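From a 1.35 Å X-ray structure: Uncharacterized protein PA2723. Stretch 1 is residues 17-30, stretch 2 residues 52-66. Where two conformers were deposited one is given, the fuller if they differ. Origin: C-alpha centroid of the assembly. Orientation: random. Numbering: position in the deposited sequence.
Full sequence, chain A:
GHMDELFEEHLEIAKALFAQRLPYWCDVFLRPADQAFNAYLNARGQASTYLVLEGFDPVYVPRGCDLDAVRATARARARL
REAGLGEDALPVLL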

# COMPACT_ATOMS: atom_id res chain seq x y z
N LEU A 17 -12.40 -9.57 10.44
CA LEU A 17 -10.99 -9.90 10.47
C LEU A 17 -10.22 -8.97 11.40
O LEU A 17 -9.34 -9.40 12.15
CB LEU A 17 -10.44 -9.81 9.05
CG LEU A 17 -10.89 -10.97 8.16
CD1 LEU A 17 -10.83 -10.58 6.70
CD2 LEU A 17 -10.03 -12.20 8.41
N PHE A 18 -10.56 -7.68 11.36
CA PHE A 18 -9.84 -6.71 12.17
C PHE A 18 -10.05 -6.98 13.65
O PHE A 18 -9.20 -6.63 14.47
CB PHE A 18 -10.29 -5.29 11.84
CG PHE A 18 -9.80 -4.74 10.51
CD1 PHE A 18 -9.11 -5.52 9.58
CD2 PHE A 18 -10.06 -3.43 10.21
CE1 PHE A 18 -8.69 -4.97 8.39
CE2 PHE A 18 -9.64 -2.87 9.02
CZ PHE A 18 -8.96 -3.65 8.11
N ALA A 19 -11.18 -7.59 14.02
CA ALA A 19 -11.42 -7.91 15.41
C ALA A 19 -10.39 -8.89 15.95
O ALA A 19 -10.22 -8.96 17.16
CB ALA A 19 -12.82 -8.51 15.58
N GLN A 20 -9.75 -9.66 15.08
CA GLN A 20 -8.67 -10.58 15.41
C GLN A 20 -7.31 -10.01 15.03
O GLN A 20 -6.31 -10.74 15.04
CB GLN A 20 -8.90 -11.92 14.70
CG GLN A 20 -10.14 -12.65 15.21
CD GLN A 20 -10.63 -13.80 14.34
OE1 GLN A 20 -11.83 -14.02 14.23
NE2 GLN A 20 -9.70 -14.56 13.77
N ARG A 21 -7.26 -8.72 14.69
CA ARG A 21 -6.05 -8.06 14.19
C ARG A 21 -5.45 -8.79 12.99
O ARG A 21 -4.23 -8.83 12.80
CB ARG A 21 -5.02 -7.84 15.31
CG ARG A 21 -5.56 -7.03 16.47
CD ARG A 21 -6.00 -5.63 16.04
NE ARG A 21 -6.39 -4.81 17.19
CZ ARG A 21 -7.63 -4.70 17.65
NH1 ARG A 21 -8.63 -5.35 17.07
NH2 ARG A 21 -7.88 -3.94 18.70
N LEU A 22 -6.33 -9.33 12.15
CA LEU A 22 -5.90 -9.97 10.92
C LEU A 22 -6.07 -9.02 9.74
O LEU A 22 -7.00 -8.21 9.71
CB LEU A 22 -6.74 -11.22 10.64
CG LEU A 22 -6.50 -12.38 11.60
CD1 LEU A 22 -7.46 -13.51 11.27
CD2 LEU A 22 -5.05 -12.82 11.53
N PRO A 23 -5.20 -9.12 8.73
CA PRO A 23 -5.37 -8.31 7.53
C PRO A 23 -6.53 -8.83 6.68
O PRO A 23 -6.92 -10.00 6.76
CB PRO A 23 -4.04 -8.49 6.80
CG PRO A 23 -3.60 -9.86 7.20
CD PRO A 23 -4.07 -10.07 8.62
N TYR A 24 -7.08 -7.93 5.86
CA TYR A 24 -8.15 -8.24 4.91
C TYR A 24 -7.60 -8.18 3.49
O TYR A 24 -7.44 -7.09 2.91
CB TYR A 24 -9.32 -7.28 5.07
CG TYR A 24 -10.51 -7.54 4.16
CD1 TYR A 24 -10.85 -8.82 3.73
CD2 TYR A 24 -11.32 -6.49 3.74
CE1 TYR A 24 -11.95 -9.04 2.92
CE2 TYR A 24 -12.44 -6.70 2.95
CZ TYR A 24 -12.75 -7.97 2.54
OH TYR A 24 -13.84 -8.19 1.75
N TRP A 25 -7.30 -9.35 2.93
CA TRP A 25 -6.88 -9.46 1.54
C TRP A 25 -8.13 -9.38 0.68
O TRP A 25 -9.03 -10.22 0.80
CB TRP A 25 -6.16 -10.79 1.32
CG TRP A 25 -4.94 -10.97 2.18
CD1 TRP A 25 -4.89 -11.58 3.39
CD2 TRP A 25 -3.59 -10.58 1.88
NE1 TRP A 25 -3.62 -11.57 3.87
CE2 TRP A 25 -2.79 -10.96 2.96
CE3 TRP A 25 -2.99 -9.91 0.80
CZ2 TRP A 25 -1.42 -10.71 3.01
CZ3 TRP A 25 -1.63 -9.67 0.85
CH2 TRP A 25 -0.86 -10.06 1.94
N CYS A 26 -8.20 -8.37 -0.18
CA CYS A 26 -9.41 -8.15 -0.96
C CYS A 26 -9.05 -7.41 -2.22
O CYS A 26 -8.55 -6.28 -2.14
CB CYS A 26 -10.41 -7.33 -0.15
SG CYS A 26 -11.93 -6.93 -1.03
N ASP A 27 -9.34 -8.01 -3.38
CA ASP A 27 -8.99 -7.43 -4.67
C ASP A 27 -10.21 -7.18 -5.55
O ASP A 27 -10.06 -7.02 -6.77
CB ASP A 27 -7.95 -8.31 -5.39
CG ASP A 27 -8.51 -9.65 -5.84
OD1 ASP A 27 -9.68 -9.96 -5.54
OD2 ASP A 27 -7.77 -10.39 -6.52
N VAL A 28 -11.40 -7.11 -4.96
CA VAL A 28 -12.63 -7.02 -5.75
C VAL A 28 -12.82 -5.65 -6.38
O VAL A 28 -13.51 -5.53 -7.40
CB VAL A 28 -13.86 -7.40 -4.89
CG1 VAL A 28 -14.12 -6.33 -3.85
CG2 VAL A 28 -15.08 -7.62 -5.78
N PHE A 29 -12.25 -4.60 -5.80
CA PHE A 29 -12.52 -3.25 -6.24
C PHE A 29 -11.68 -2.90 -7.46
O PHE A 29 -10.56 -3.38 -7.63
CB PHE A 29 -12.21 -2.23 -5.13
CG PHE A 29 -12.93 -2.51 -3.84
CD1 PHE A 29 -14.29 -2.38 -3.76
CD2 PHE A 29 -12.24 -2.90 -2.72
CE1 PHE A 29 -14.95 -2.64 -2.57
CE2 PHE A 29 -12.89 -3.17 -1.54
CZ PHE A 29 -14.25 -3.04 -1.47
N LEU A 30 -12.25 -2.08 -8.32
CA LEU A 30 -11.49 -1.51 -9.42
C LEU A 30 -10.76 -0.27 -8.93
O LEU A 30 -10.88 0.15 -7.77
CB LEU A 30 -12.40 -1.23 -10.60
CG LEU A 30 -13.08 -2.48 -11.15
CD1 LEU A 30 -13.99 -2.12 -12.32
CD2 LEU A 30 -12.05 -3.53 -11.56
N VAL A 52 -0.23 -2.60 -1.34
CA VAL A 52 -0.25 -3.48 -2.49
C VAL A 52 1.09 -4.18 -2.53
O VAL A 52 2.14 -3.52 -2.58
CB VAL A 52 -0.54 -2.75 -3.81
CG1 VAL A 52 -0.51 -3.76 -4.97
CG2 VAL A 52 -1.86 -2.04 -3.72
N LEU A 53 1.06 -5.50 -2.46
CA LEU A 53 2.24 -6.34 -2.33
C LEU A 53 2.42 -7.20 -3.57
O LEU A 53 1.45 -7.56 -4.26
CB LEU A 53 2.10 -7.23 -1.10
CG LEU A 53 2.08 -6.47 0.22
CD1 LEU A 53 1.26 -7.15 1.30
CD2 LEU A 53 3.53 -6.24 0.69
N GLU A 54 3.67 -7.50 -3.87
CA GLU A 54 4.02 -8.34 -5.02
C GLU A 54 3.44 -7.79 -6.32
O GLU A 54 3.15 -8.54 -7.25
CB GLU A 54 3.60 -9.79 -4.80
CG GLU A 54 4.26 -10.44 -3.61
CD GLU A 54 5.74 -10.68 -3.81
OE1 GLU A 54 6.16 -10.94 -4.96
OE2 GLU A 54 6.48 -10.61 -2.81
N GLY A 55 3.26 -6.47 -6.39
CA GLY A 55 2.78 -5.82 -7.58
C GLY A 55 1.27 -5.71 -7.71
O GLY A 55 0.78 -4.72 -8.28
N PHE A 56 0.53 -6.72 -7.23
CA PHE A 56 -0.90 -6.82 -7.50
C PHE A 56 -1.67 -7.63 -6.45
O PHE A 56 -2.67 -8.28 -6.79
CB PHE A 56 -1.13 -7.49 -8.88
CG PHE A 56 -0.46 -6.79 -10.01
CD1 PHE A 56 -1.08 -5.72 -10.64
CD2 PHE A 56 0.80 -7.17 -10.43
CE1 PHE A 56 -0.45 -5.06 -11.66
CE2 PHE A 56 1.43 -6.51 -11.46
CZ PHE A 56 0.81 -5.45 -12.07
N ASP A 57 -1.24 -7.59 -5.20
CA ASP A 57 -1.98 -8.26 -4.13
C ASP A 57 -2.35 -7.23 -3.07
O ASP A 57 -1.53 -6.90 -2.20
CB ASP A 57 -1.11 -9.38 -3.51
CG ASP A 57 -1.91 -10.46 -2.76
OD1 ASP A 57 -3.16 -10.37 -2.68
OD2 ASP A 57 -1.27 -11.42 -2.27
N PRO A 58 -3.57 -6.68 -3.11
CA PRO A 58 -3.96 -5.61 -2.18
C PRO A 58 -4.53 -6.12 -0.87
O PRO A 58 -5.18 -7.16 -0.79
CB PRO A 58 -5.05 -4.87 -2.97
CG PRO A 58 -5.63 -5.90 -3.86
CD PRO A 58 -4.54 -6.87 -4.20
N VAL A 59 -4.29 -5.34 0.18
CA VAL A 59 -4.67 -5.74 1.53
C VAL A 59 -4.88 -4.51 2.38
O VAL A 59 -4.22 -3.48 2.18
CB VAL A 59 -3.59 -6.70 2.11
CG1 VAL A 59 -2.22 -6.01 2.23
CG2 VAL A 59 -4.00 -7.29 3.43
N TYR A 60 -5.81 -4.63 3.32
CA TYR A 60 -6.17 -3.59 4.28
C TYR A 60 -5.78 -4.14 5.64
O TYR A 60 -6.28 -5.19 6.05
CB TYR A 60 -7.67 -3.28 4.18
CG TYR A 60 -8.06 -2.93 2.76
CD1 TYR A 60 -7.97 -1.63 2.30
CD2 TYR A 60 -8.46 -3.91 1.85
CE1 TYR A 60 -8.28 -1.31 0.99
CE2 TYR A 60 -8.77 -3.59 0.53
CZ TYR A 60 -8.67 -2.29 0.11
OH TYR A 60 -8.99 -2.04 -1.21
N VAL A 61 -4.84 -3.48 6.30
CA VAL A 61 -4.17 -4.02 7.48
C VAL A 61 -4.57 -3.19 8.70
O VAL A 61 -4.31 -1.98 8.73
CB VAL A 61 -2.64 -4.01 7.32
CG1 VAL A 61 -2.01 -4.68 8.53
CG2 VAL A 61 -2.24 -4.68 6.05
N PRO A 62 -5.16 -3.80 9.72
CA PRO A 62 -5.55 -3.04 10.91
C PRO A 62 -4.33 -2.64 11.74
O PRO A 62 -3.30 -3.31 11.74
CB PRO A 62 -6.43 -4.03 11.68
CG PRO A 62 -5.87 -5.39 11.29
CD PRO A 62 -5.41 -5.26 9.86
N ARG A 63 -4.47 -1.53 12.46
CA ARG A 63 -3.49 -1.21 13.50
C ARG A 63 -3.39 -2.38 14.48
O ARG A 63 -4.39 -3.01 14.82
CB ARG A 63 -3.94 0.07 14.22
CG ARG A 63 -2.80 0.84 14.88
CD ARG A 63 -3.32 2.10 15.59
N GLY A 64 -2.17 -2.72 14.87
CA GLY A 64 -1.95 -3.88 15.71
C GLY A 64 -1.58 -5.14 14.95
O GLY A 64 -1.38 -6.19 15.59
N CYS A 65 -1.50 -5.06 13.63
CA CYS A 65 -0.98 -6.13 12.79
C CYS A 65 0.32 -5.67 12.15
O CYS A 65 0.39 -4.56 11.60
CB CYS A 65 -2.00 -6.48 11.72
SG CYS A 65 -1.57 -7.85 10.67
N ASP A 66 1.33 -6.51 12.22
CA ASP A 66 2.68 -6.16 11.81
C ASP A 66 2.78 -6.14 10.29
O ASP A 66 2.49 -7.14 9.63
CB ASP A 66 3.66 -7.18 12.39
CG ASP A 66 5.08 -6.78 12.17
OD1 ASP A 66 5.61 -7.06 11.09
OD2 ASP A 66 5.67 -6.14 13.07
O HOH W 1 -9.07 -3.97 -3.37
O HOH W 2 -4.69 -10.76 -5.60
O HOH W 3 -5.29 -8.52 -7.95

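The two stretches pack along a short antiparallel pairing of strands, burying 792 Å² between them. At the start of stretch 2, Leu53 points toward stretch 1 and sets its CD1 3.7 Å from CH2 of Trp25. Leu53 also closes the turn that follows through backbone hydrogen bonds with Asp57 in both directions (Leu53 N to Asp57 O, 3.0 Å; Asp57 N to Leu53 O, 2.8 Å).

Asp57 brings its carboxylate close to the indole, with OD1 3.5 Å from Trp25 CE3; both of its oxygens are hydrogen-bonded elsewhere in the structure. Pro58 lacks an amide proton, but its carbonyl remains available: Cys26 N donates a weak hydrogen bond to Pro58 O at 3.3 Å. The pyrrolidine ring meanwhile packs against Asp27, whose CB lies 3.7 Å from Pro58 CG.

Val59 forms a non-hydrogen-bonded pair with Trp25, their CA atoms 4.3 Å apart and their side chains on the same face of the sheet. Its compact, branched side chain fits beneath the indole: CG2 lies 3.8 Å from the centroid of the six-membered ring of Trp25, over the face, in a CH-pi contact. The same CG2 reaches Pro23 CB at 3.6 Å.

Tyr60 is the centre of the pairing. Its backbone exchanges two nearly straight hydrogen bonds with Tyr24, Tyr24 N to Tyr60 O at 2.9 Å and Tyr60 N to Tyr24 O at 3.0 Å. The buried Tyr60 ring extends along stretch 1, placing CE2 4.1 Å from Cys26 CB and OH 3.7 Å from Phe29 CD2. Water 1 links the hydroxyl to the opposing backbone, donating to Tyr60 OH at 2.9 Å and to Cys26 O at 2.7 Å.

Val61 points its CA-to-CB bond away, yet its CG2 still lies 4.3 Å from Pro23 CB. Pro62 points back toward stretch 1 and covers one face of the Phe18 ring, its CB 3.8 Å from the ring centroid in a second CH-pi contact. It also opens a type II turn to Cys65, closed by Cys65 N to Pro62 O at 3.1 Å. Arg21 lies against this turn, its CD 3.3 Å from Arg63 O, while its NH1 hydrogen-bonds Phe18 O at 3.0 Å. Gly64 suits the turn's positive phi, and an ideal CB there would sit a tight 3.2 Å from Arg21 CD. Cys65 completes the contact, with SG 3.9 Å from Pro23 CD.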